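Local coordinates for sortase B (Listeria monocytogenes serovar 1/2a, PDB 5JCV), which cleaves C-terminal sorting signals of surface proteins and, through a thioester intermediate, attaches those proteins covalently to the cell wall as a membrane-bound cysteine transpeptidase, at residues A[21-26]-A[84-89]; A[91-96]-A[110-115]; A[122-127]-A[160-165]. All coordinates share one frame; numbering follows the deposited sequence.

In the fold
All three contacts lie in the sortase domain that makes up most of this extracellular piece of the protein. Contacts 1 and 2 are neighbours, their centres about 10 Å apart, and are tied by hydrogen bonds: Asp22 OD2 to His96 NE2 (2.8 Å) and Tyr87 OH to His96 O (3.0 Å). Contact 3 has its centre about 17 Å from that of contact 1 and about 16 Å from that of contact 2. Leu84 CD1 nevertheless reaches Leu163 C at 3.9 Å, and residues 110-115 and 160-165 belong to the same sheet. Contact 3 is the one beside the probable active site, because in sortases the nucleophilic cysteine follows strand 160-165.

Contact 1: residues A[21-26]-A[84-89]; sequences IDTEID and LRKYLD
Lys86 lays its aliphatic chain against Thr23 and the carbonyl of Asp22, yet no hydrogen bond links residues 21-26 to 84-89, even though a lysine and a carbonyl oxygen lie so close. The chain of Lys86 is extended as far as CE and then bends at its last torsion (chi4 -84°). This bend keeps NZ at 4.0 Å from Asp22 O, too long for a bond, while CE sits slightly closer to the same oxygen, at 3.8 Å. Lys86 CD meets Thr23 CG2 at 3.9 Å, the two side chains passing alongside each other in opposite directions. The two branches of Thr23 go separate ways. Its methyl group faces the lysine, and its hydroxyl turns back into its own loop, where OG1 accepts a bond from Ile25 N (2.8 Å, N-H...O angle 153°) and also bonds to Ile20 O. Deeper in, Ile25 CD1 touches Leu84 CD2 at 3.8 Å, the two chains crossing at about a right angle. With chi1 at -64°, Ile25 CG1 lies beside its own backbone N and carries CD1 toward the leucine. This apolar end is buried, with Leu84 also resting on Met177 and Ile179 of strand 176-182, whereas the lysine end lies nearer the surface. A further tie between the two loops comes from Asp83, whose OD2 bonds to Glu24 N. Residues 84-88 belong to a 3-10 segment that begins earlier in the chain and leads toward helix 90-95. It packs against the connection between strands 14-19 and 26-30, the first two of the sortase fold, where Thr23 forms an ST turn.

Contact 2: residues A[91-96]-A[110-115]; sequences DFLVAH and VEIFAV
His96 ND1 donates to Phe92 O at 2.8 Å, the bond lying in the imidazole plane and meeting a lone pair of the carbonyl oxygen, while the backbone O of His96 rests at 3.7 Å from Ile112 CD1 across the contact. The side chain is thus folded back over the last turn of helix 90-95. There the imidazole lies over the ring of Phe92, with ND1 3.3 Å above the phenyl plane and over its centre. The two rings are nearly parallel and offset, Phe92 CZ lying 3.5 Å above the imidazole plane toward its rim. No hydrogen bond crosses to strand 107-118; the contact is packing. Leu93 CD1 meets Ile112 CG2 at 4.0 Å, Leu93 having swung CG anti to its backbone N (chi1 166°) to point its methyls at the strand. Ile112 uses two branches, CG2 for the helix leucine and CD1 for the histidine carbonyl. That carbonyl is satisfied by Tyr87 OH, which also lies against Ile112. Because ND1 is a donor and NE2 is hydrogen-bonded to the carboxylate of Asp22, both ring nitrogens probably carry hydrogens; these two bonds are consistent with a positively charged imidazole held between a helix carbonyl and an acid.

Contact 3: residues A[122-127]-A[160-165]; sequences FYYIET and IITLST
Tyr124 reaches from the loop after strand 107-118 to Thr162 and Ser164 of strand 160-165, the seventh strand of the sortase beta-barrel. The side chain leaves a 3-10 turn at residues 123-125 with CB directed at the strand, and a chi1 of 81°, which sets CG between the backbone N and carbonyl carbon, lets the ring lie along residues 162-164. From CG the ring runs along the strand toward its C-terminal end. CD1 is the first ring atom to touch it, meeting Thr162 CG2 at 3.8 Å; the two side chains approach at a slant. Next along the same side, CE1 lies 4.1 Å from Thr162 CG2 and 4.0 Å from Ser164 CB, bridging the two strand residues. CZ follows, 3.6 Å from Ser164 OG. One face of the ring is covered by the next residue in the turn, with Ile125 CG2 3.5 Å above the plane and over the ring centre, so the phenol is fixed between its own turn and the strand. At the tip, Tyr124 OH donates to Ser164 OG at 2.6 Å, a short bond. The same phenol oxygen is also hydrogen-bonded to Arg176 NH1, which leaves it gripped by two partners in a buried setting. Thr162, which offers only its methyl to the tyrosine, has its OG1 taken up by Asn67 ND2 and Gln180 NE2. In sortases the nucleophilic cysteine comes just after this strand, so these hydrogen bonds lie close to the probable catalytic region. Ser164 OG in turn donates to Thr165 O at 2.8 Å, the donor tilted 19° from the carbonyl plane.

Contact 1: residues A[21-26]-A[84-89]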
loop_
_atom_site.group_PDB
_atom_site.type_symbol
_atom_site.label_atom_id
_atom_site.label_comp_id
_atom_site.label_asym_id
_atom_site.label_seq_id
_atom_site.Cartn_x
_atom_site.Cartn_y
_atom_site.Cartn_z
ATOM N N ILE A 21 12.873 -17.654 1.479
ATOM C CA ILE A 21 12.753 -19.033 0.979
ATOM C C ILE A 21 13.327 -20.040 1.979
ATOM O O ILE A 21 14.342 -19.771 2.605
ATOM C CB ILE A 21 13.511 -19.157 -0.386
ATOM C CG1 ILE A 21 12.869 -18.245 -1.466
ATOM C CG2 ILE A 21 13.553 -20.586 -0.888
ATOM C CD1 ILE A 21 11.406 -18.509 -1.746
ATOM N N ASP A 22 12.698 -21.205 2.101
ATOM C CA ASP A 22 13.143 -22.297 3.006
ATOM C C ASP A 22 13.073 -21.881 4.478
ATOM O O ASP A 22 13.870 -22.315 5.288
ATOM C CB ASP A 22 14.551 -22.803 2.644
ATOM C CG ASP A 22 14.644 -23.292 1.174
ATOM O OD1 ASP A 22 13.634 -23.707 0.586
ATOM O OD2 ASP A 22 15.733 -23.271 0.603
ATOM N N THR A 23 12.120 -21.020 4.821
ATOM C CA THR A 23 11.850 -20.697 6.235
ATOM C C THR A 23 10.374 -20.567 6.419
ATOM O O THR A 23 9.639 -20.619 5.444
ATOM C CB THR A 23 12.517 -19.400 6.697
ATOM O OG1 THR A 23 11.784 -18.263 6.202
ATOM C CG2 THR A 23 13.957 -19.346 6.231
ATOM N N GLU A 24 9.933 -20.372 7.656
ATOM C CA GLU A 24 8.546 -20.050 7.899
ATOM C C GLU A 24 8.270 -18.601 7.591
ATOM O O GLU A 24 7.133 -18.207 7.682
ATOM C CB GLU A 24 8.152 -20.316 9.367
ATOM C CG GLU A 24 8.328 -21.762 9.785
ATOM C CD GLU A 24 7.473 -22.164 10.990
ATOM O OE1 GLU A 24 6.596 -21.409 11.432
ATOM O OE2 GLU A 24 7.729 -23.256 11.546
ATOM N N ILE A 25 9.295 -17.792 7.285
ATOM C CA ILE A 25 9.125 -16.329 7.230
ATOM C C ILE A 25 8.521 -15.956 5.870
ATOM O O ILE A 25 9.215 -15.920 4.838
ATOM C CB ILE A 25 10.439 -15.563 7.423
ATOM C CG1 ILE A 25 10.968 -15.849 8.814
ATOM C CG2 ILE A 25 10.180 -14.049 7.264
ATOM C CD1 ILE A 25 12.406 -15.441 9.024
ATOM N N ASP A 26 7.209 -15.793 5.883
ATOM C CA ASP A 26 6.421 -15.500 4.697
ATOM C C ASP A 26 5.196 -14.827 5.277
ATOM O O ASP A 26 4.188 -15.470 5.513
ATOM C CB ASP A 26 6.054 -16.792 3.975
ATOM C CG ASP A 26 5.359 -16.536 2.608
ATOM O OD1 ASP A 26 5.078 -15.360 2.225
ATOM O OD2 ASP A 26 5.125 -17.532 1.912
ATOM N N LEU A 84 15.392 -16.628 11.672
ATOM C CA LEU A 84 16.542 -15.729 11.413
ATOM C C LEU A 84 17.880 -16.388 11.822
ATOM O O LEU A 84 18.939 -16.153 11.203
ATOM C CB LEU A 84 16.363 -14.350 12.137
ATOM C CG LEU A 84 15.287 -13.380 11.618
ATOM C CD1 LEU A 84 15.402 -11.962 12.176
ATOM C CD2 LEU A 84 15.371 -13.336 10.117
ATOM N N ARG A 85 17.821 -17.235 12.845
ATOM C CA ARG A 85 19.003 -17.934 13.349
ATOM C C ARG A 85 19.615 -18.901 12.321
ATOM O O ARG A 85 20.775 -19.319 12.453
ATOM C CB ARG A 85 18.644 -18.682 14.638
ATOM C CG ARG A 85 17.757 -19.893 14.325
ATOM C CD ARG A 85 17.387 -20.761 15.521
ATOM N NE ARG A 85 16.519 -21.860 15.127
ATOM C CZ ARG A 85 16.068 -22.800 15.959
ATOM N NH1 ARG A 85 16.426 -22.808 17.250
ATOM N NH2 ARG A 85 15.273 -23.760 15.488
ATOM N N LYS A 86 18.854 -19.287 11.300
ATOM C CA LYS A 86 19.450 -20.141 10.247
ATOM C C LYS A 86 20.664 -19.482 9.565
ATOM O O LYS A 86 21.588 -20.164 9.074
ATOM C CB LYS A 86 18.423 -20.501 9.187
ATOM C CG LYS A 86 17.264 -21.391 9.651
ATOM C CD LYS A 86 16.273 -21.567 8.498
ATOM C CE LYS A 86 15.171 -22.555 8.812
ATOM N NZ LYS A 86 15.599 -23.963 8.541
ATOM N N TYR A 87 20.678 -18.163 9.548
ATOM C CA TYR A 87 21.796 -17.434 9.021
ATOM C C TYR A 87 23.115 -17.569 9.805
ATOM O O TYR A 87 24.118 -17.087 9.323
ATOM C CB TYR A 87 21.407 -15.937 8.782
ATOM C CG TYR A 87 20.574 -15.769 7.537
ATOM C CD1 TYR A 87 21.169 -15.834 6.310
ATOM C CD2 TYR A 87 19.201 -15.568 7.585
ATOM C CE1 TYR A 87 20.441 -15.713 5.135
ATOM C CE2 TYR A 87 18.446 -15.458 6.407
ATOM C CZ TYR A 87 19.086 -15.539 5.173
ATOM O OH TYR A 87 18.425 -15.411 3.935
ATOM N N LEU A 88 23.135 -18.194 10.991
ATOM C CA LEU A 88 24.400 -18.497 11.684
ATOM C C LEU A 88 25.077 -19.755 11.127
ATOM O O LEU A 88 26.233 -20.008 11.414
ATOM C CB LEU A 88 24.158 -18.748 13.179
ATOM C CG LEU A 88 23.616 -17.599 14.021
ATOM C CD1 LEU A 88 23.275 -18.091 15.420
ATOM C CD2 LEU A 88 24.633 -16.458 14.046
ATOM N N ASP A 89 24.312 -20.556 10.384
ATOM C CA ASP A 89 24.787 -21.691 9.590
ATOM C C ASP A 89 25.258 -21.152 8.244
ATOM O O ASP A 89 24.453 -20.645 7.441
ATOM C CB ASP A 89 23.616 -22.655 9.422
ATOM C CG ASP A 89 23.914 -23.836 8.519
ATOM O OD1 ASP A 89 25.016 -23.879 7.923
ATOM O OD2 ASP A 89 22.996 -24.707 8.407
#

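Contact 2: residues A[91-96]-A[110-115]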
loop_
_atom_site.group_PDB
_atom_site.type_symbol
_atom_site.label_atom_id
_atom_site.label_comp_id
_atom_site.label_asym_id
_atom_site.label_seq_id
_atom_site.Cartn_x
_atom_site.Cartn_y
_atom_site.Cartn_z
ATOM N N ASP A 91 26.244 -22.559 5.565
ATOM C CA ASP A 91 25.666 -23.239 4.409
ATOM C C ASP A 91 24.369 -22.565 3.997
ATOM O O ASP A 91 24.149 -22.295 2.816
ATOM C CB ASP A 91 25.374 -24.711 4.719
ATOM C CG ASP A 91 26.647 -25.558 4.880
ATOM O OD1 ASP A 91 27.767 -25.073 4.560
ATOM O OD2 ASP A 91 26.498 -26.720 5.334
ATOM N N PHE A 92 23.504 -22.284 4.974
ATOM C CA PHE A 92 22.252 -21.601 4.672
ATOM C C PHE A 92 22.461 -20.222 4.037
ATOM O O PHE A 92 21.738 -19.838 3.107
ATOM C CB PHE A 92 21.380 -21.479 5.901
ATOM C CG PHE A 92 19.977 -21.035 5.587
ATOM C CD1 PHE A 92 18.980 -21.976 5.298
ATOM C CD2 PHE A 92 19.662 -19.670 5.520
ATOM C CE1 PHE A 92 17.686 -21.555 5.001
ATOM C CE2 PHE A 92 18.383 -19.258 5.216
ATOM C CZ PHE A 92 17.394 -20.193 4.967
ATOM N N LEU A 93 23.423 -19.473 4.542
ATOM C CA LEU A 93 23.642 -18.115 4.064
ATOM C C LEU A 93 24.137 -18.117 2.623
ATOM O O LEU A 93 23.671 -17.324 1.800
ATOM C CB LEU A 93 24.651 -17.386 4.953
ATOM C CG LEU A 93 25.226 -16.088 4.372
ATOM C CD1 LEU A 93 24.186 -14.995 4.303
ATOM C CD2 LEU A 93 26.422 -15.617 5.181
ATOM N N VAL A 94 25.065 -19.010 2.315
ATOM C CA VAL A 94 25.585 -19.100 0.956
ATOM C C VAL A 94 24.442 -19.428 -0.015
ATOM O O VAL A 94 24.291 -18.803 -1.067
ATOM C CB VAL A 94 26.706 -20.159 0.839
ATOM C CG1 VAL A 94 27.089 -20.393 -0.629
ATOM C CG2 VAL A 94 27.923 -19.732 1.648
ATOM N N ALA A 95 23.640 -20.410 0.352
ATOM C CA ALA A 95 22.462 -20.751 -0.423
ATOM C C ALA A 95 21.327 -19.680 -0.360
ATOM O O ALA A 95 20.368 -19.760 -1.113
ATOM C CB ALA A 95 21.944 -22.114 0.017
ATOM N N HIS A 96 21.389 -18.693 0.525
ATOM C CA HIS A 96 20.289 -17.707 0.574
ATOM C C HIS A 96 20.811 -16.297 0.776
ATOM O O HIS A 96 20.412 -15.615 1.689
ATOM C CB HIS A 96 19.279 -18.073 1.671
ATOM C CG HIS A 96 18.700 -19.440 1.522
ATOM N ND1 HIS A 96 19.314 -20.569 2.025
ATOM C CD2 HIS A 96 17.571 -19.865 0.908
ATOM C CE1 HIS A 96 18.584 -21.632 1.729
ATOM N NE2 HIS A 96 17.522 -21.230 1.049
ATOM N N VAL A 110 16.607 -8.085 -1.360
ATOM C CA VAL A 110 17.582 -7.545 -0.446
ATOM C C VAL A 110 18.782 -8.464 -0.399
ATOM O O VAL A 110 18.628 -9.673 -0.253
ATOM C CB VAL A 110 16.982 -7.441 0.963
ATOM C CG1 VAL A 110 17.997 -6.806 1.898
ATOM C CG2 VAL A 110 15.690 -6.613 0.954
ATOM N N GLU A 111 19.962 -7.865 -0.479
ATOM C CA GLU A 111 21.224 -8.564 -0.505
ATOM C C GLU A 111 21.900 -8.498 0.877
ATOM O O GLU A 111 22.450 -7.452 1.288
ATOM C CB GLU A 111 22.124 -7.902 -1.563
ATOM C CG GLU A 111 23.010 -8.870 -2.299
ATOM C CD GLU A 111 23.970 -8.227 -3.306
ATOM O OE1 GLU A 111 23.743 -7.082 -3.799
ATOM O OE2 GLU A 111 24.976 -8.923 -3.616
ATOM N N ILE A 112 21.893 -9.623 1.580
ATOM C CA ILE A 112 22.421 -9.685 2.932
ATOM C C ILE A 112 23.936 -9.457 2.969
ATOM O O ILE A 112 24.695 -10.078 2.225
ATOM C CB ILE A 112 22.103 -11.054 3.563
ATOM C CG1 ILE A 112 20.599 -11.181 3.806
ATOM C CG2 ILE A 112 22.855 -11.228 4.874
ATOM C CD1 ILE A 112 20.117 -12.620 3.880
ATOM N N PHE A 113 24.367 -8.572 3.851
ATOM C CA PHE A 113 25.777 -8.275 4.028
ATOM C C PHE A 113 26.298 -8.400 5.481
ATOM O O PHE A 113 27.514 -8.428 5.693
ATOM C CB PHE A 113 26.070 -6.890 3.488
ATOM C CG PHE A 113 25.533 -5.770 4.340
ATOM C CD1 PHE A 113 26.303 -5.222 5.347
ATOM C CD2 PHE A 113 24.286 -5.237 4.101
ATOM C CE1 PHE A 113 25.813 -4.197 6.127
ATOM C CE2 PHE A 113 23.801 -4.205 4.872
ATOM C CZ PHE A 113 24.564 -3.690 5.886
ATOM N N ALA A 114 25.401 -8.500 6.465
ATOM C CA ALA A 114 25.800 -8.656 7.887
ATOM C C ALA A 114 24.815 -9.498 8.654
ATOM O O ALA A 114 23.605 -9.345 8.538
ATOM C CB ALA A 114 25.927 -7.300 8.573
ATOM N N VAL A 115 25.362 -10.353 9.488
ATOM C CA VAL A 115 24.597 -11.319 10.293
ATOM C C VAL A 115 25.252 -11.389 11.686
ATOM O O VAL A 115 26.443 -11.609 11.778
ATOM C CB VAL A 115 24.671 -12.692 9.613
ATOM C CG1 VAL A 115 24.169 -13.789 10.511
ATOM C CG2 VAL A 115 23.952 -12.677 8.275
#

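Contact 3: residues A[122-127]-A[160-165]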
loop_
_atom_site.group_PDB
_atom_site.type_symbol
_atom_site.label_atom_id
_atom_site.label_comp_id
_atom_site.label_asym_id
_atom_site.label_seq_id
_atom_site.Cartn_x
_atom_site.Cartn_y
_atom_site.Cartn_z
ATOM N N PHE A 122 23.184 -2.360 21.041
ATOM C CA PHE A 122 22.023 -2.114 20.179
ATOM C C PHE A 122 22.266 -0.926 19.233
ATOM O O PHE A 122 21.341 -0.289 18.752
ATOM C CB PHE A 122 20.751 -1.864 21.038
ATOM C CG PHE A 122 20.163 -3.107 21.705
ATOM C CD1 PHE A 122 20.571 -4.405 21.380
ATOM C CD2 PHE A 122 19.167 -2.959 22.661
ATOM C CE1 PHE A 122 19.999 -5.520 22.001
ATOM C CE2 PHE A 122 18.601 -4.064 23.282
ATOM C CZ PHE A 122 19.011 -5.347 22.940
ATOM N N TYR A 123 23.527 -0.635 18.978
ATOM C CA TYR A 123 23.905 0.395 18.056
ATOM C C TYR A 123 23.126 0.282 16.714
ATOM O O TYR A 123 22.692 1.280 16.119
ATOM C CB TYR A 123 25.399 0.258 17.837
ATOM C CG TYR A 123 25.960 1.320 16.972
ATOM C CD1 TYR A 123 26.298 2.566 17.509
ATOM C CD2 TYR A 123 26.142 1.114 15.606
ATOM C CE1 TYR A 123 26.816 3.574 16.724
ATOM C CE2 TYR A 123 26.663 2.127 14.810
ATOM C CZ TYR A 123 27.001 3.351 15.388
ATOM O OH TYR A 123 27.519 4.371 14.640
ATOM N N TYR A 124 22.927 -0.949 16.258
ATOM C CA TYR A 124 22.266 -1.232 14.992
ATOM C C TYR A 124 20.862 -0.655 14.844
ATOM O O TYR A 124 20.345 -0.601 13.717
ATOM C CB TYR A 124 22.187 -2.756 14.770
ATOM C CG TYR A 124 21.068 -3.469 15.499
ATOM C CD1 TYR A 124 19.843 -3.645 14.892
ATOM C CD2 TYR A 124 21.231 -3.962 16.780
ATOM C CE1 TYR A 124 18.815 -4.311 15.521
ATOM C CE2 TYR A 124 20.207 -4.648 17.425
ATOM C CZ TYR A 124 18.994 -4.807 16.790
ATOM O OH TYR A 124 17.919 -5.452 17.371
ATOM N N ILE A 125 20.221 -0.241 15.942
ATOM C CA ILE A 125 18.846 0.248 15.815
ATOM C C ILE A 125 18.766 1.744 15.465
ATOM O O ILE A 125 17.664 2.319 15.496
ATOM C CB ILE A 125 18.006 0.011 17.080
ATOM C CG1 ILE A 125 18.371 1.025 18.193
ATOM C CG2 ILE A 125 18.134 -1.422 17.520
ATOM C CD1 ILE A 125 17.470 1.001 19.416
ATOM N N GLU A 126 19.905 2.385 15.202
ATOM C CA GLU A 126 19.900 3.776 14.754
ATOM C C GLU A 126 19.180 3.914 13.425
ATOM O O GLU A 126 19.435 3.142 12.466
ATOM C CB GLU A 126 21.314 4.287 14.616
ATOM C CG GLU A 126 21.392 5.781 14.405
ATOM C CD GLU A 126 22.790 6.298 14.638
ATOM O OE1 GLU A 126 23.512 5.677 15.455
ATOM O OE2 GLU A 126 23.157 7.312 14.003
ATOM N N THR A 127 18.242 4.858 13.381
ATOM C CA THR A 127 17.575 5.239 12.136
ATOM C C THR A 127 17.897 6.646 11.608
ATOM O O THR A 127 17.528 6.963 10.478
ATOM C CB THR A 127 16.045 5.079 12.240
ATOM O OG1 THR A 127 15.528 5.857 13.330
ATOM C CG2 THR A 127 15.702 3.613 12.456
ATOM N N ILE A 160 19.609 0.367 3.559
ATOM C CA ILE A 160 19.507 -1.012 4.068
ATOM C C ILE A 160 18.220 -1.363 4.783
ATOM O O ILE A 160 17.387 -0.518 5.094
ATOM C CB ILE A 160 20.658 -1.371 5.014
ATOM C CG1 ILE A 160 20.492 -0.682 6.360
ATOM C CG2 ILE A 160 22.003 -1.022 4.394
ATOM C CD1 ILE A 160 21.669 -0.926 7.281
ATOM N N ILE A 161 18.059 -2.658 4.998
ATOM C CA ILE A 161 16.948 -3.176 5.759
ATOM C C ILE A 161 17.517 -4.141 6.798
ATOM O O ILE A 161 18.462 -4.880 6.514
ATOM C CB ILE A 161 15.862 -3.782 4.868
ATOM C CG1 ILE A 161 14.877 -4.628 5.678
ATOM C CG2 ILE A 161 16.470 -4.604 3.779
ATOM C CD1 ILE A 161 13.542 -4.830 5.011
ATOM N N THR A 162 16.965 -4.058 8.021
ATOM C CA THR A 162 17.429 -4.827 9.165
ATOM C C THR A 162 16.269 -5.681 9.615
ATOM O O THR A 162 15.154 -5.166 9.871
ATOM C CB THR A 162 17.844 -3.906 10.343
ATOM O OG1 THR A 162 18.846 -2.985 9.912
ATOM C CG2 THR A 162 18.408 -4.693 11.491
ATOM N N LEU A 163 16.519 -6.984 9.693
ATOM C CA LEU A 163 15.587 -7.873 10.311
ATOM C C LEU A 163 16.103 -8.201 11.720
ATOM O O LEU A 163 17.258 -8.565 11.892
ATOM C CB LEU A 163 15.446 -9.119 9.458
ATOM C CG LEU A 163 15.044 -8.936 8.010
ATOM C CD1 LEU A 163 14.855 -10.292 7.412
ATOM C CD2 LEU A 163 13.771 -8.148 7.767
ATOM N N SER A 164 15.245 -8.077 12.723
ATOM C CA SER A 164 15.655 -8.328 14.120
ATOM C C SER A 164 14.575 -8.972 14.945
ATOM O O SER A 164 13.391 -8.595 14.848
ATOM C CB SER A 164 15.984 -7.011 14.777
ATOM O OG SER A 164 16.380 -7.139 16.137
ATOM N N THR A 165 14.970 -9.921 15.784
ATOM C CA THR A 165 14.051 -10.483 16.745
ATOM C C THR A 165 13.893 -9.428 17.834
ATOM O O THR A 165 14.696 -8.515 17.929
ATOM C CB THR A 165 14.519 -11.844 17.330
ATOM O OG1 THR A 165 15.773 -11.705 18.000
ATOM C CG2 THR A 165 14.688 -12.904 16.212
#